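Local coordinates for protein 3-dehydroshikimate dehydratase (Pseudomonas putida, PDB 5HMQ) that converts 3-dehydroshikimate to protocatechuate in quinate and shikimate degradation, using a divalent metal cation, at residues C[546-549]-C[550-554]; C[448-452]-C[453-457]. One frame throughout, in Å; residues are numbered along the deposited sequence.

Contact 1: residues C[546-549]-C[550-554]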
loop_
_atom_site.group_PDB
_atom_site.type_symbol
_atom_site.label_atom_id
_atom_site.label_comp_id
_atom_site.label_asym_id
_atom_site.label_seq_id
_atom_site.Cartn_x
_atom_site.Cartn_y
_atom_site.Cartn_z
ATOM N N LEU C 546 14.732 -15.546 25.955
ATOM C CA LEU C 546 15.780 -15.777 24.970
ATOM C C LEU C 546 17.121 -16.080 25.626
ATOM O O LEU C 546 17.435 -15.587 26.713
ATOM C CB LEU C 546 15.935 -14.562 24.064
ATOM C CG LEU C 546 14.675 -14.074 23.357
ATOM C CD1 LEU C 546 14.983 -12.835 22.542
ATOM C CD2 LEU C 546 14.121 -15.177 22.470
ATOM N N GLU C 547 17.920 -16.891 24.937
ATOM C CA GLU C 547 19.306 -17.139 25.313
ATOM C C GLU C 547 20.209 -16.147 24.596
ATOM O O GLU C 547 20.175 -16.046 23.366
ATOM C CB GLU C 547 19.727 -18.567 24.956
ATOM C CG GLU C 547 21.211 -18.844 25.187
ATOM C CD GLU C 547 21.584 -20.291 24.935
ATOM O OE1 GLU C 547 20.744 -21.178 25.192
ATOM O OE2 GLU C 547 22.712 -20.538 24.457
ATOM N N ILE C 548 21.012 -15.428 25.362
ATOM C CA ILE C 548 21.878 -14.377 24.838
ATOM C C ILE C 548 23.291 -14.938 24.729
ATOM O O ILE C 548 23.790 -15.511 25.708
ATOM C CB ILE C 548 21.850 -13.126 25.734
ATOM C CG1 ILE C 548 20.411 -12.647 25.929
ATOM C CG2 ILE C 548 22.696 -12.021 25.130
ATOM C CD1 ILE C 548 19.675 -12.375 24.635
ATOM N N PRO C 549 23.956 -14.806 23.582
ATOM C CA PRO C 549 25.270 -15.434 23.416
ATOM C C PRO C 549 26.323 -14.791 24.306
ATOM O O PRO C 549 26.188 -13.654 24.766
ATOM C CB PRO C 549 25.589 -15.215 21.931
ATOM C CG PRO C 549 24.273 -14.898 21.289
ATOM C CD PRO C 549 23.475 -14.191 22.335
ATOM N N LEU C 550 27.390 -15.557 24.547
ATOM C CA LEU C 550 28.447 -15.109 25.448
ATOM C C LEU C 550 29.143 -13.864 24.913
ATOM O O LEU C 550 29.492 -12.960 25.684
ATOM C CB LEU C 550 29.452 -16.243 25.664
ATOM C CG LEU C 550 30.199 -16.376 26.997
ATOM C CD1 LEU C 550 30.976 -17.683 27.026
ATOM C CD2 LEU C 550 31.131 -15.204 27.258
ATOM N N ASN C 551 29.344 -13.792 23.594
ATOM C CA ASN C 551 30.060 -12.663 23.005
ATOM C C ASN C 551 29.374 -11.330 23.277
ATOM O O ASN C 551 30.042 -10.289 23.261
ATOM C CB ASN C 551 30.232 -12.877 21.497
ATOM C CG ASN C 551 28.920 -13.167 20.785
ATOM O OD1 ASN C 551 27.888 -12.561 21.077
ATOM N ND2 ASN C 551 28.956 -14.103 19.843
ATOM N N TYR C 552 28.060 -11.336 23.521
ATOM C CA TYR C 552 27.373 -10.106 23.901
ATOM C C TYR C 552 27.894 -9.580 25.232
ATOM O O TYR C 552 28.113 -8.373 25.391
ATOM C CB TYR C 552 25.866 -10.351 23.972
ATOM C CG TYR C 552 25.074 -9.191 24.533
ATOM C CD1 TYR C 552 24.799 -8.074 23.755
ATOM C CD2 TYR C 552 24.607 -9.207 25.842
ATOM C CE1 TYR C 552 24.076 -7.010 24.259
ATOM C CE2 TYR C 552 23.883 -8.147 26.355
ATOM C CZ TYR C 552 23.621 -7.051 25.559
ATOM O OH TYR C 552 22.902 -5.992 26.064
ATOM N N TYR C 553 28.096 -10.472 26.204
ATOM C CA TYR C 553 28.564 -10.049 27.518
ATOM C C TYR C 553 30.066 -9.804 27.535
ATOM O O TYR C 553 30.547 -8.994 28.335
ATOM C CB TYR C 553 28.157 -11.082 28.568
ATOM C CG TYR C 553 26.660 -11.268 28.618
ATOM C CD1 TYR C 553 25.851 -10.353 29.279
ATOM C CD2 TYR C 553 26.054 -12.344 27.986
ATOM C CE1 TYR C 553 24.481 -10.508 29.317
ATOM C CE2 TYR C 553 24.684 -12.510 28.019
ATOM C CZ TYR C 553 23.903 -11.588 28.686
ATOM O OH TYR C 553 22.538 -11.746 28.722
ATOM N N ASP C 554 30.822 -10.493 26.676
ATOM C CA ASP C 554 32.217 -10.120 26.469
ATOM C C ASP C 554 32.317 -8.704 25.926
ATOM O O ASP C 554 33.230 -7.953 26.288
ATOM C CB ASP C 554 32.892 -11.103 25.514
ATOM C CG ASP C 554 33.123 -12.462 26.133
ATOM O OD1 ASP C 554 33.268 -12.538 27.369
ATOM O OD2 ASP C 554 33.162 -13.456 25.377
#
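The first turn of helix 550-559, entered from an extended loop, is where Ile548 and Pro549 meet Tyr552 and Tyr553. Pro549 O accepts a hydrogen bond from Tyr552 N (3.2 Å), a somewhat bent one with an N-H...O angle of 140° and the donor well above the carbonyl plane. Pro549 O also lies 3.5 Å from Tyr553 CD2. Ile548 supplies the apolar half through its CG2 branch, placed anti to the backbone N by a chi1 of -55° for CG1. Ile548 CG2 touches both rings obliquely, 3.5 Å from Tyr552 CD2 and 3.5 Å from Tyr553 CE2. Ile548 runs alongside Tyr552 but crosses Tyr553 at about a right angle, its CB 3.4 Å from Tyr553 OH. All this belongs to the second vicinal-oxygen-chelate module, about 13 Å from its magnesium measured from the Tyr552 side chain. The tyrosines also brace each other: Tyr552 CD2 sits over the centre of the Tyr553 ring, 3.6 Å above its plane. Both hydroxyls are anchored beyond the turn, that of Tyr553 by Val575 O, that of Tyr552 by Tyr577 N and Asn616 OD1. On the outer surface, Asn551 OD1 rests 3.6 Å from Pro549 CB.

Contact 2: residues C[448-452]-C[453-457]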
loop_
_atom_site.group_PDB
_atom_site.type_symbol
_atom_site.label_atom_id
_atom_site.label_comp_id
_atom_site.label_asym_id
_atom_site.label_seq_id
_atom_site.Cartn_x
_atom_site.Cartn_y
_atom_site.Cartn_z
ATOM N N LEU C 448 3.670 -1.508 17.935
ATOM C CA LEU C 448 2.845 -1.997 16.842
ATOM C C LEU C 448 3.710 -2.229 15.610
ATOM O O LEU C 448 4.633 -1.456 15.333
ATOM C CB LEU C 448 1.728 -1.004 16.507
ATOM C CG LEU C 448 0.816 -0.531 17.635
ATOM C CD1 LEU C 448 -0.275 0.389 17.075
ATOM C CD2 LEU C 448 0.232 -1.699 18.438
ATOM N N ALA C 449 3.410 -3.296 14.879
ATOM C CA ALA C 449 3.993 -3.538 13.567
ATOM C C ALA C 449 2.938 -3.198 12.527
ATOM O O ALA C 449 1.882 -3.835 12.484
ATOM C CB ALA C 449 4.465 -4.985 13.427
ATOM N N LEU C 450 3.213 -2.188 11.705
ATOM C CA LEU C 450 2.218 -1.675 10.777
ATOM C C LEU C 450 2.730 -1.729 9.343
ATOM O O LEU C 450 3.942 -1.677 9.112
ATOM C CB LEU C 450 1.842 -0.227 11.121
ATOM C CG LEU C 450 1.232 0.019 12.503
ATOM C CD1 LEU C 450 1.103 1.511 12.778
ATOM C CD2 LEU C 450 -0.118 -0.668 12.623
ATOM N N PRO C 451 1.835 -1.844 8.360
ATOM C CA PRO C 451 2.272 -1.755 6.962
ATOM C C PRO C 451 2.881 -0.392 6.678
ATOM O O PRO C 451 2.435 0.629 7.204
ATOM C CB PRO C 451 0.980 -1.974 6.165
ATOM C CG PRO C 451 0.047 -2.645 7.113
ATOM C CD PRO C 451 0.390 -2.106 8.469
ATOM N N ALA C 452 3.925 -0.390 5.846
ATOM C CA ALA C 452 4.644 0.845 5.547
ATOM C C ALA C 452 3.717 1.919 4.987
ATOM O O ALA C 452 3.885 3.107 5.280
ATOM C CB ALA C 452 5.787 0.561 4.573
ATOM N N GLU C 453 2.738 1.524 4.175
ATOM C CA GLU C 453 1.874 2.488 3.506
ATOM C C GLU C 453 0.805 3.075 4.418
ATOM O O GLU C 453 0.173 4.068 4.038
ATOM C CB GLU C 453 1.179 1.845 2.298
ATOM C CG GLU C 453 2.018 0.829 1.541
ATOM C CD GLU C 453 2.059 -0.518 2.248
ATOM O OE1 GLU C 453 1.080 -0.843 2.952
ATOM O OE2 GLU C 453 3.075 -1.231 2.135
ATOM N N SER C 454 0.584 2.501 5.600
ATOM C CA SER C 454 -0.463 2.976 6.500
ATOM C C SER C 454 0.085 3.642 7.756
ATOM O O SER C 454 -0.701 4.131 8.570
ATOM C CB SER C 454 -1.396 1.823 6.889
ATOM O OG SER C 454 -0.683 0.766 7.501
ATOM N N LEU C 455 1.414 3.682 7.924
ATOM C CA LEU C 455 1.989 4.144 9.182
ATOM C C LEU C 455 1.757 5.633 9.399
ATOM O O LEU C 455 1.411 6.058 10.507
ATOM C CB LEU C 455 3.493 3.848 9.227
ATOM C CG LEU C 455 4.284 4.480 10.377
ATOM C CD1 LEU C 455 4.021 3.805 11.719
ATOM C CD2 LEU C 455 5.762 4.428 10.025
ATOM N N ASP C 456 1.924 6.441 8.354
ATOM C CA ASP C 456 1.683 7.877 8.487
ATOM C C ASP C 456 0.243 8.160 8.882
ATOM O O ASP C 456 -0.022 9.096 9.642
ATOM C CB ASP C 456 2.052 8.606 7.185
ATOM C CG ASP C 456 3.553 8.648 6.955
ATOM O OD1 ASP C 456 4.313 8.508 7.939
ATOM O OD2 ASP C 456 3.973 8.860 5.798
ATOM N N SER C 457 -0.701 7.366 8.373
ATOM C CA SER C 457 -2.096 7.540 8.765
ATOM C C SER C 457 -2.291 7.232 10.245
ATOM O O SER C 457 -3.024 7.943 10.945
ATOM C CB SER C 457 -2.993 6.650 7.906
ATOM O OG SER C 457 -4.354 6.982 8.080
#
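Pro451 and Ser454 close the turn that carries the chain from strand 440-450 into helix 455-465, the first strand-to-helix connection of the second vicinal-oxygen-chelate module. Pro451 O is gripped twice by one residue: Ser454 N donates to it over 3.1 Å at an N-H...O angle of 155°, as in a type I beta turn, and Ser454 OG donates to it over 3.1 Å. Both donors arrive from the same face of the carbonyl plane. A chi1 of 58°, which sets OG between the backbone N and the carbonyl carbon, folds the hydroxyl back against the proline ring, with Ser454 OG 3.2 Å from Pro451 CD. Packing is tight on this inner side. Phe247 of the second subunit lies against Leu450, Pro451 and Ser454, while Leu450 and Leu455 cross at about a right angle with their CD1 methyls 3.9 Å apart, both also resting on Leu499 of strand 496-501. The Glu453 side is looser and solvent-exposed. Its chain bends at chi2 (79°) to bring the carboxylate back along the turn, where Glu453 OE1 makes a 3.4 Å contact with Pro451 CB but forms no hydrogen bond to the 448-452 segment. There it also comes close to Glu453 of the second subunit. The buried serine hydroxyl thus spends its proton within the turn, on Pro451 O, whereas the two neighbouring Glu453 carboxylates may raise each other's proton affinity at the dimer interface.

How the contacts relate
From the N terminus, contact 2 comes first: it turns strand 440-450, which bears the magnesium ligand His445, into helix 455-465. The chain then builds further strands of the same mixed sheet and helix 531-541 before contact 1 turns the following loop into helix 550-559. The two are therefore in series, each closing a short local turn; they neither nest nor cross. The centres of contact 1 and contact 2 lie about 32 Å apart, and the nearest atoms of contact 1 and contact 2 about 16 Å. Contact 2 joins the sheet to the second subunit and lies near the middle of the chain, whereas contact 1 ties its helix to strand 576-579 and helices 564-572 and 617-625 at the far periphery.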